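Local coordinates for protein probable thiosulfate sulfurtransferase (Thermus thermophilus, PDB 2EG4) that probably transfers sulfur from thiosulfate to cyanide as a two-domain rhodanese-like enzyme, and binds a zinc ion, at residues Phe169-Leu179 and Ala200-Val209. Sequence-based numbering, arbitrary orientation.
Sequences FLSPEGLLERL and AFFVLRSLGV
Ala200 CB sits 3.6 Å from the centroid of the Phe169 ring and only 6° off its normal, a CH-pi contact over the face. At the ring's edge, Phe169 CE1 meets Leu204 CG at 3.6 Å. With CG anti to its carbonyl carbon (chi1 -67°), the Phe169 ring is laid against Ala200 and Leu204, whereas its carbonyl O lies 3.5 Å from Val203 CG1. A second cluster forms around Leu176: its CD2 reaches Leu207 CD1 at 3.7 Å and Val209 CG2 at 3.8 Å, Leu176 running past each in the opposite direction. Leu175 CD2 joins the two groups, touching Val203 CG1 at 3.9 Å and Leu207 CD1.

A Schellman motif at Gly208 turns the chain into strand 210-213; Arg178 NH1 and NH2 both donate to Glu173 O in the Pro172-Leu175 turn. The contact packs helix 175-179 and its preceding loop onto helix 195-206, which covers the parallel sheet of the second rhodanese-like domain through Leu204 on Val189. Were Phe169 cut back to an alanine, Ala200 CB would probably lose its aromatic face and a gap open beside Leu204. Side chains span the 11.8 Å between the axes of 175-179 and 200-206; with no hydrogen bond crossing, these apolar contacts imply hydrophobic cohesion.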
ATOM      1  N   PHE A 169      -8.103   4.110  11.680  1.00 31.62           N
ATOM      2  CA  PHE A 169      -6.766   3.548  11.790  1.00 31.98           C
ATOM      3  C   PHE A 169      -5.711   4.551  12.234  1.00 33.87           C
ATOM      4  O   PHE A 169      -4.598   4.166  12.589  1.00 33.91           O
ATOM      5  CB  PHE A 169      -6.377   2.905  10.453  1.00 31.06           C
ATOM      6  CG  PHE A 169      -7.206   1.701  10.119  1.00 26.48           C
ATOM      7  CD1 PHE A 169      -6.812   0.436  10.548  1.00 27.16           C
ATOM      8  CD2 PHE A 169      -8.419   1.838   9.450  1.00 25.89           C
ATOM      9  CE1 PHE A 169      -7.620  -0.680  10.321  1.00 27.89           C
ATOM     10  CE2 PHE A 169      -9.229   0.736   9.215  1.00 22.69           C
ATOM     11  CZ  PHE A 169      -8.827  -0.526   9.655  1.00 23.77           C
ATOM     12  N   LEU A 170      -6.069   5.831  12.229  1.00 33.72           N
ATOM     13  CA  LEU A 170      -5.134   6.878  12.629  1.00 36.87           C
ATOM     14  C   LEU A 170      -5.080   7.050  14.145  1.00 38.47           C
ATOM     15  O   LEU A 170      -4.283   7.828  14.667  1.00 35.98           O
ATOM     16  CB  LEU A 170      -5.512   8.191  11.948  1.00 34.87           C
ATOM     17  CG  LEU A 170      -5.662   8.061  10.430  1.00 37.64           C
ATOM     18  CD1 LEU A 170      -6.014   9.411   9.850  1.00 38.61           C
ATOM     19  CD2 LEU A 170      -4.370   7.525   9.798  1.00 37.16           C
ATOM     20  N   SER A 171      -5.942   6.322  14.844  1.00 38.49           N
ATOM     21  CA  SER A 171      -5.978   6.352  16.292  1.00 42.36           C
ATOM     22  C   SER A 171      -5.788   4.915  16.751  1.00 43.24           C
ATOM     23  O   SER A 171      -6.726   4.263  17.210  1.00 43.00           O
ATOM     24  CB  SER A 171      -7.315   6.908  16.780  1.00 44.90           C
ATOM     25  OG  SER A 171      -7.436   8.274  16.424  1.00 46.65           O
ATOM     26  N   PRO A 172      -4.552   4.405  16.626  1.00 44.77           N
ATOM     27  CA  PRO A 172      -4.134   3.047  16.991  1.00 46.33           C
ATOM     28  C   PRO A 172      -4.414   2.581  18.420  1.00 48.57           C
ATOM     29  O   PRO A 172      -4.709   1.403  18.638  1.00 48.62           O
ATOM     30  CB  PRO A 172      -2.640   3.048  16.664  1.00 45.61           C
ATOM     31  CG  PRO A 172      -2.255   4.472  16.862  1.00 45.69           C
ATOM     32  CD  PRO A 172      -3.389   5.196  16.192  1.00 44.64           C
ATOM     33  N   GLU A 173      -4.311   3.485  19.390  1.00 48.98           N
ATOM     34  CA  GLU A 173      -4.564   3.103  20.775  1.00 49.60           C
ATOM     35  C   GLU A 173      -6.020   2.665  20.913  1.00 47.93           C
ATOM     36  O   GLU A 173      -6.941   3.442  20.650  1.00 45.59           O
ATOM     37  CB  GLU A 173      -4.267   4.273  21.725  1.00 53.24           C
ATOM     38  CG  GLU A 173      -4.220   3.868  23.202  1.00 58.39           C
ATOM     39  CD  GLU A 173      -3.745   4.988  24.117  1.00 61.38           C
ATOM     40  OE1 GLU A 173      -3.567   4.728  25.329  1.00 62.69           O
ATOM     41  OE2 GLU A 173      -3.552   6.124  23.629  1.00 63.37           O
ATOM     42  N   GLY A 174      -6.216   1.406  21.300  1.00 45.97           N
ATOM     43  CA  GLY A 174      -7.559   0.876  21.463  1.00 45.97           C
ATOM     44  C   GLY A 174      -8.301   0.559  20.170  1.00 44.68           C
ATOM     45  O   GLY A 174      -9.499   0.263  20.194  1.00 44.78           O
ATOM     46  N   LEU A 175      -7.598   0.610  19.041  1.00 42.18           N
ATOM     47  CA  LEU A 175      -8.216   0.330  17.748  1.00 40.62           C
ATOM     48  C   LEU A 175      -8.756  -1.093  17.624  1.00 38.75           C
ATOM     49  O   LEU A 175      -9.906  -1.293  17.246  1.00 38.63           O
ATOM     50  CB  LEU A 175      -7.217   0.589  16.615  1.00 41.01           C
ATOM     51  CG  LEU A 175      -7.721   0.289  15.202  1.00 40.34           C
ATOM     52  CD1 LEU A 175      -8.951   1.152  14.898  1.00 39.70           C
ATOM     53  CD2 LEU A 175      -6.604   0.544  14.198  1.00 38.73           C
ATOM     54  N   LEU A 176      -7.920  -2.081  17.929  1.00 38.79           N
ATOM     55  CA  LEU A 176      -8.340  -3.473  17.833  1.00 39.06           C
ATOM     56  C   LEU A 176      -9.577  -3.717  18.686  1.00 41.89           C
ATOM     57  O   LEU A 176     -10.439  -4.536  18.345  1.00 40.55           O
ATOM     58  CB  LEU A 176      -7.209  -4.401  18.278  1.00 37.91           C
ATOM     59  CG  LEU A 176      -5.888  -4.208  17.534  1.00 37.85           C
ATOM     60  CD1 LEU A 176      -4.976  -5.390  17.819  1.00 38.78           C
ATOM     61  CD2 LEU A 176      -6.155  -4.090  16.040  1.00 35.63           C
ATOM     62  N   GLU A 177      -9.659  -2.996  19.800  1.00 43.16           N
ATOM     63  CA  GLU A 177     -10.796  -3.126  20.694  1.00 45.08           C
ATOM     64  C   GLU A 177     -12.034  -2.552  20.023  1.00 43.30           C
ATOM     65  O   GLU A 177     -13.078  -3.194  19.989  1.00 44.38           O
ATOM     66  CB  GLU A 177     -10.523  -2.399  22.015  1.00 48.40           C
ATOM     67  CG  GLU A 177      -9.327  -2.944  22.796  1.00 54.10           C
ATOM     68  CD  GLU A 177      -8.001  -2.303  22.399  1.00 58.73           C
ATOM     69  OE1 GLU A 177      -7.545  -2.498  21.249  1.00 58.28           O
ATOM     70  OE2 GLU A 177      -7.414  -1.597  23.252  1.00 61.08           O
ATOM     71  N   ARG A 178     -11.924  -1.345  19.483  1.00 43.05           N
ATOM     72  CA  ARG A 178     -13.068  -0.736  18.817  1.00 42.73           C
ATOM     73  C   ARG A 178     -13.478  -1.529  17.577  1.00 41.73           C
ATOM     74  O   ARG A 178     -14.643  -1.510  17.174  1.00 40.77           O
ATOM     75  CB  ARG A 178     -12.757   0.717  18.434  1.00 45.58           C
ATOM     76  CG  ARG A 178     -12.680   1.671  19.635  1.00 48.49           C
ATOM     77  CD  ARG A 178     -12.613   3.135  19.201  1.00 48.67           C
ATOM     78  NE  ARG A 178     -11.378   3.445  18.486  1.00 50.38           N
ATOM     79  CZ  ARG A 178     -10.178   3.517  19.052  1.00 51.38           C
ATOM     80  NH1 ARG A 178     -10.042   3.308  20.354  1.00 52.15           N
ATOM     81  NH2 ARG A 178      -9.111   3.793  18.315  1.00 51.98           N
ATOM     82  N   LEU A 179     -12.527  -2.232  16.970  1.00 39.54           N
ATOM     83  CA  LEU A 179     -12.835  -3.013  15.775  1.00 39.50           C
ATOM     84  C   LEU A 179     -13.209  -4.450  16.126  1.00 39.18           C
ATOM     85  O   LEU A 179     -13.717  -5.190  15.287  1.00 39.55           O
ATOM     86  CB  LEU A 179     -11.645  -3.012  14.811  1.00 38.71           C
ATOM     87  CG  LEU A 179     -11.299  -1.706  14.088  1.00 38.22           C
ATOM     88  CD1 LEU A 179     -10.027  -1.912  13.262  1.00 38.25           C
ATOM     89  CD2 LEU A 179     -12.448  -1.282  13.193  1.00 40.78           C
ATOM     90  N   ALA A 200      -4.167   0.911   6.203  1.00 22.15           N
ATOM     91  CA  ALA A 200      -4.767   0.051   7.234  1.00 19.24           C
ATOM     92  C   ALA A 200      -3.951  -1.223   7.394  1.00 21.39           C
ATOM     93  O   ALA A 200      -3.821  -1.764   8.506  1.00 21.92           O
ATOM     94  CB  ALA A 200      -6.189  -0.266   6.858  1.00 17.92           C
ATOM     95  N   PHE A 201      -3.383  -1.688   6.280  1.00 17.93           N
ATOM     96  CA  PHE A 201      -2.552  -2.884   6.255  1.00 19.82           C
ATOM     97  C   PHE A 201      -1.381  -2.690   7.213  1.00 23.14           C
ATOM     98  O   PHE A 201      -1.179  -3.495   8.117  1.00 23.74           O
ATOM     99  CB  PHE A 201      -2.049  -3.139   4.816  1.00 16.70           C
ATOM    100  CG  PHE A 201      -0.966  -4.191   4.704  1.00 22.94           C
ATOM    101  CD1 PHE A 201      -1.284  -5.537   4.556  1.00 19.70           C
ATOM    102  CD2 PHE A 201       0.372  -3.821   4.702  1.00 19.35           C
ATOM    103  CE1 PHE A 201      -0.293  -6.501   4.401  1.00 19.90           C
ATOM    104  CE2 PHE A 201       1.388  -4.787   4.553  1.00 23.44           C
ATOM    105  CZ  PHE A 201       1.047  -6.130   4.400  1.00 24.53           C
ATOM    106  N   PHE A 202      -0.613  -1.616   7.030  1.00 21.64           N
ATOM    107  CA  PHE A 202       0.528  -1.365   7.910  1.00 22.51           C
ATOM    108  C   PHE A 202       0.174  -1.091   9.367  1.00 22.09           C
ATOM    109  O   PHE A 202       0.898  -1.530  10.271  1.00 23.27           O
ATOM    110  CB  PHE A 202       1.386  -0.226   7.350  1.00 19.47           C
ATOM    111  CG  PHE A 202       2.191  -0.634   6.171  1.00 17.55           C
ATOM    112  CD1 PHE A 202       3.213  -1.572   6.313  1.00 22.33           C
ATOM    113  CD2 PHE A 202       1.903  -0.130   4.905  1.00 23.36           C
ATOM    114  CE1 PHE A 202       3.935  -2.009   5.215  1.00 23.56           C
ATOM    115  CE2 PHE A 202       2.616  -0.559   3.799  1.00 17.94           C
ATOM    116  CZ  PHE A 202       3.637  -1.502   3.949  1.00 24.18           C
ATOM    117  N   VAL A 203      -0.925  -0.385   9.601  1.00 20.86           N
ATOM    118  CA  VAL A 203      -1.346  -0.091  10.963  1.00 21.98           C
ATOM    119  C   VAL A 203      -1.723  -1.389  11.660  1.00 23.65           C
ATOM    120  O   VAL A 203      -1.242  -1.679  12.764  1.00 25.98           O
ATOM    121  CB  VAL A 203      -2.578   0.840  10.998  1.00 20.75           C
ATOM    122  CG1 VAL A 203      -3.119   0.949  12.445  1.00 20.65           C
ATOM    123  CG2 VAL A 203      -2.198   2.217  10.475  1.00 23.21           C
ATOM    124  N   LEU A 204      -2.577  -2.178  11.009  1.00 23.29           N
ATOM    125  CA  LEU A 204      -3.019  -3.433  11.599  1.00 22.88           C
ATOM    126  C   LEU A 204      -1.845  -4.368  11.866  1.00 25.70           C
ATOM    127  O   LEU A 204      -1.782  -5.003  12.922  1.00 26.09           O
ATOM    128  CB  LEU A 204      -4.047  -4.122  10.696  1.00 21.56           C
ATOM    129  CG  LEU A 204      -5.435  -3.480  10.657  1.00 22.77           C
ATOM    130  CD1 LEU A 204      -6.324  -4.190   9.654  1.00 27.14           C
ATOM    131  CD2 LEU A 204      -6.069  -3.554  12.049  1.00 24.80           C
ATOM    132  N   ARG A 205      -0.924  -4.468  10.913  1.00 24.08           N
ATOM    133  CA  ARG A 205       0.234  -5.337  11.078  1.00 27.35           C
ATOM    134  C   ARG A 205       1.061  -4.915  12.285  1.00 28.98           C
ATOM    135  O   ARG A 205       1.574  -5.767  13.026  1.00 28.60           O
ATOM    136  CB  ARG A 205       1.093  -5.337   9.802  1.00 30.02           C
ATOM    137  CG  ARG A 205       0.460  -6.149   8.675  1.00 31.23           C
ATOM    138  CD  ARG A 205       1.322  -7.323   8.257  1.00 37.63           C
ATOM    139  NE  ARG A 205       0.555  -8.321   7.512  1.00 39.79           N
ATOM    140  CZ  ARG A 205       1.054  -9.469   7.065  1.00 40.67           C
ATOM    141  NH1 ARG A 205       2.333  -9.772   7.286  1.00 40.65           N
ATOM    142  NH2 ARG A 205       0.278 -10.314   6.397  1.00 40.63           N
ATOM    143  N   SER A 206       1.178  -3.609  12.501  1.00 28.12           N
ATOM    144  CA  SER A 206       1.952  -3.123  13.637  1.00 31.86           C
ATOM    145  C   SER A 206       1.255  -3.470  14.950  1.00 34.32           C
ATOM    146  O   SER A 206       1.895  -3.484  16.003  1.00 36.67           O
ATOM    147  CB  SER A 206       2.162  -1.612  13.558  1.00 30.45           C
ATOM    148  OG  SER A 206       0.982  -0.899  13.888  1.00 32.85           O
ATOM    149  N   LEU A 207      -0.048  -3.737  14.897  1.00 32.91           N
ATOM    150  CA  LEU A 207      -0.786  -4.093  16.105  1.00 32.70           C
ATOM    151  C   LEU A 207      -0.881  -5.606  16.247  1.00 34.10           C
ATOM    152  O   LEU A 207      -1.563  -6.110  17.137  1.00 35.09           O
ATOM    153  CB  LEU A 207      -2.182  -3.468  16.092  1.00 28.81           C
ATOM    154  CG  LEU A 207      -2.191  -1.934  16.168  1.00 30.43           C
ATOM    155  CD1 LEU A 207      -3.586  -1.398  15.882  1.00 30.88           C
ATOM    156  CD2 LEU A 207      -1.693  -1.484  17.551  1.00 33.20           C
ATOM    157  N   GLY A 208      -0.208  -6.325  15.351  1.00 31.66           N
ATOM    158  CA  GLY A 208      -0.195  -7.775  15.427  1.00 32.53           C
ATOM    159  C   GLY A 208      -1.254  -8.532  14.651  1.00 31.31           C
ATOM    160  O   GLY A 208      -1.298  -9.764  14.711  1.00 32.04           O
ATOM    161  N   VAL A 209      -2.102  -7.805  13.930  1.00 31.00           N
ATOM    162  CA  VAL A 209      -3.161  -8.421  13.132  1.00 29.43           C
ATOM    163  C   VAL A 209      -2.617  -8.872  11.777  1.00 28.69           C
ATOM    164  O   VAL A 209      -1.836  -8.163  11.153  1.00 27.70           O
ATOM    165  CB  VAL A 209      -4.314  -7.421  12.911  1.00 28.97           C
ATOM    166  CG1 VAL A 209      -5.273  -7.948  11.857  1.00 31.09           C
ATOM    167  CG2 VAL A 209      -5.040  -7.181  14.232  1.00 34.16           C
TER